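Local coordinates for SusD superfamily protein (Bacteroides vulgatus ATCC 8482, PDB 3JQ0), which is a SusD-family protein that probably binds sugars or other nutrients at the outer membrane, its ligand not being known, at residues A[384-389]-A[406-411]. Residues are numbered along the deposited sequence; the frame is centred on the assembly and turned at random.
Sequences EEINAV and IAYPND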
loop_
_atom_site.group_PDB
_atom_site.type_symbol
_atom_site.label_atom_id
_atom_site.label_comp_id
_atom_site.label_asym_id
_atom_site.label_seq_id
_atom_site.Cartn_x
_atom_site.Cartn_y
_atom_site.Cartn_z
ATOM N N GLU A 384 -22.226 1.809 6.513
ATOM C CA GLU A 384 -22.073 3.114 5.845
ATOM C C GLU A 384 -20.743 3.225 5.133
ATOM O O GLU A 384 -20.643 3.728 4.026
ATOM C CB GLU A 384 -22.185 4.283 6.817
ATOM C CG GLU A 384 -22.360 5.661 6.107
ATOM C CD GLU A 384 -22.221 6.821 7.089
ATOM O OE1 GLU A 384 -22.821 6.755 8.201
ATOM O OE2 GLU A 384 -21.452 7.770 6.780
ATOM N N GLU A 385 -19.690 2.835 5.823
ATOM C CA GLU A 385 -18.349 2.917 5.299
ATOM C C GLU A 385 -18.148 1.997 4.089
ATOM O O GLU A 385 -17.635 2.410 3.034
ATOM C CB GLU A 385 -17.310 2.564 6.364
ATOM C CG GLU A 385 -17.151 3.538 7.480
ATOM C CD GLU A 385 -18.220 3.467 8.555
ATOM O OE1 GLU A 385 -18.934 2.461 8.618
ATOM O OE2 GLU A 385 -18.263 4.395 9.368
ATOM N N ILE A 386 -18.608 0.763 4.214
ATOM C CA ILE A 386 -18.474 -0.187 3.120
ATOM C C ILE A 386 -19.233 0.321 1.896
ATOM O O ILE A 386 -18.732 0.305 0.781
ATOM C CB ILE A 386 -18.914 -1.622 3.512
ATOM C CG1 ILE A 386 -18.067 -2.144 4.679
ATOM C CG2 ILE A 386 -18.895 -2.533 2.314
ATOM C CD1 ILE A 386 -18.558 -3.450 5.283
ATOM N N ASN A 387 -20.484 0.739 2.108
ATOM C CA ASN A 387 -21.305 1.176 0.982
ATOM C C ASN A 387 -20.877 2.512 0.406
ATOM O O ASN A 387 -21.133 2.728 -0.778
ATOM C CB ASN A 387 -22.799 1.131 1.328
ATOM C CG ASN A 387 -23.323 -0.264 1.270
ATOM O OD1 ASN A 387 -22.806 -1.106 0.557
ATOM N ND2 ASN A 387 -24.398 -0.556 2.029
ATOM N N ALA A 388 -20.206 3.389 1.161
ATOM C CA ALA A 388 -19.678 4.626 0.557
ATOM C C ALA A 388 -18.619 4.225 -0.491
ATOM O O ALA A 388 -18.584 4.783 -1.584
ATOM C CB ALA A 388 -19.068 5.525 1.646
ATOM N N VAL A 389 -17.742 3.299 -0.146
ATOM C CA VAL A 389 -16.708 2.818 -1.033
ATOM C C VAL A 389 -17.321 2.084 -2.239
ATOM O O VAL A 389 -16.932 2.300 -3.410
ATOM C CB VAL A 389 -15.646 2.018 -0.310
ATOM C CG1 VAL A 389 -14.628 1.437 -1.290
ATOM C CG2 VAL A 389 -14.959 2.869 0.728
ATOM N N ILE A 406 -25.490 -5.817 -4.984
ATOM C CA ILE A 406 -24.106 -5.438 -4.762
ATOM C C ILE A 406 -23.877 -4.499 -3.590
ATOM O O ILE A 406 -22.713 -4.315 -3.195
ATOM C CB ILE A 406 -23.383 -4.979 -6.066
ATOM C CG1 ILE A 406 -24.121 -3.927 -6.846
ATOM C CG2 ILE A 406 -23.051 -6.212 -6.934
ATOM C CD1 ILE A 406 -24.306 -2.644 -6.189
ATOM N N ALA A 407 -24.914 -3.907 -2.975
ATOM C CA ALA A 407 -24.695 -3.159 -1.746
ATOM C C ALA A 407 -24.449 -4.148 -0.618
ATOM O O ALA A 407 -24.946 -5.266 -0.629
ATOM C CB ALA A 407 -25.883 -2.259 -1.386
ATOM N N TYR A 408 -23.649 -3.745 0.364
ATOM C CA TYR A 408 -23.484 -4.552 1.574
ATOM C C TYR A 408 -24.812 -4.569 2.320
ATOM O O TYR A 408 -25.396 -3.506 2.497
ATOM C CB TYR A 408 -22.381 -3.928 2.444
ATOM C CG TYR A 408 -22.124 -4.673 3.737
ATOM C CD1 TYR A 408 -21.359 -5.832 3.742
ATOM C CD2 TYR A 408 -22.660 -4.241 4.938
ATOM C CE1 TYR A 408 -21.155 -6.545 4.915
ATOM C CE2 TYR A 408 -22.464 -4.951 6.109
ATOM C CZ TYR A 408 -21.725 -6.114 6.095
ATOM O OH TYR A 408 -21.515 -6.837 7.223
ATOM N N PRO A 409 -25.267 -5.741 2.814
ATOM C CA PRO A 409 -24.591 -7.028 2.919
ATOM C C PRO A 409 -25.124 -8.073 1.906
ATOM O O PRO A 409 -25.252 -9.260 2.221
ATOM C CB PRO A 409 -24.937 -7.475 4.334
ATOM C CG PRO A 409 -26.395 -7.076 4.444
ATOM C CD PRO A 409 -26.466 -5.738 3.699
ATOM N N ASN A 410 -25.388 -7.627 0.667
ATOM C CA ASN A 410 -26.093 -8.424 -0.310
ATOM C C ASN A 410 -25.246 -8.975 -1.442
ATOM O O ASN A 410 -25.758 -9.664 -2.312
ATOM C CB ASN A 410 -27.232 -7.574 -0.932
ATOM C CG ASN A 410 -28.131 -6.992 0.105
ATOM O OD1 ASN A 410 -28.458 -7.652 1.103
ATOM N ND2 ASN A 410 -28.520 -5.739 -0.084
ATOM N N ASP A 411 -23.942 -8.723 -1.406
ATOM C CA ASP A 411 -23.023 -9.164 -2.449
ATOM C C ASP A 411 -22.633 -10.616 -2.188
ATOM O O ASP A 411 -21.586 -10.897 -1.571
ATOM C CB ASP A 411 -21.852 -8.211 -2.593
ATOM C CG ASP A 411 -20.862 -8.587 -3.674
ATOM O OD1 ASP A 411 -21.047 -9.599 -4.366
ATOM O OD2 ASP A 411 -19.850 -7.830 -3.762
#
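Asn387, on helix 383-394, grips the backbone of Tyr408 with both ends of its carboxamide, a worked example of how one side-chain amide can satisfy both the N-H and the C=O of a single loop residue. Two hydrogen bonds make the grip. The amide N of Tyr408 gives its hydrogen to Asn387 OD1 at 2.8 Å, arriving in the carbonyl plane on a lone pair. Asn387 ND2 in turn donates to Tyr408 O over 3.1 Å, in a bond that is nearly straight and close to the amide plane. With CG anti to the carbonyl carbon (chi1 -78°), the carboxamide of Asn387 is carried out from the helix to the loop. The two bonds together leave it little freedom to rotate. The methyl CB of Ala407 makes a van der Waals approach to Asn387 OD1 at 3.8 Å, and Phe399 of helix 396-401 touches both residues.

The apolar half of the contact lies alongside. Ile386 CD1 sits over the centre of the Tyr408 ring, 3.9 Å from the centroid, in a CH-pi contact almost on the ring normal, while Ile386 CG2 packs against Tyr408 CB at 3.8 Å. On the opposite face Pro409 CB lies over the ring centre, so that the aromatic group is sandwiched between the helix and the proline that follows it through a cis peptide bond.

Replacing Asn387 with an alanine removes both ends of the carboxamide, and the N-H and carbonyl of Tyr408 would probably lose their mates on the helix, leaving the loop freer to shift. Paired polar bonds and a ring clasped on two faces thus imply a definite backbone course where the chain leaves helix 403-406, within the helical SusD fold.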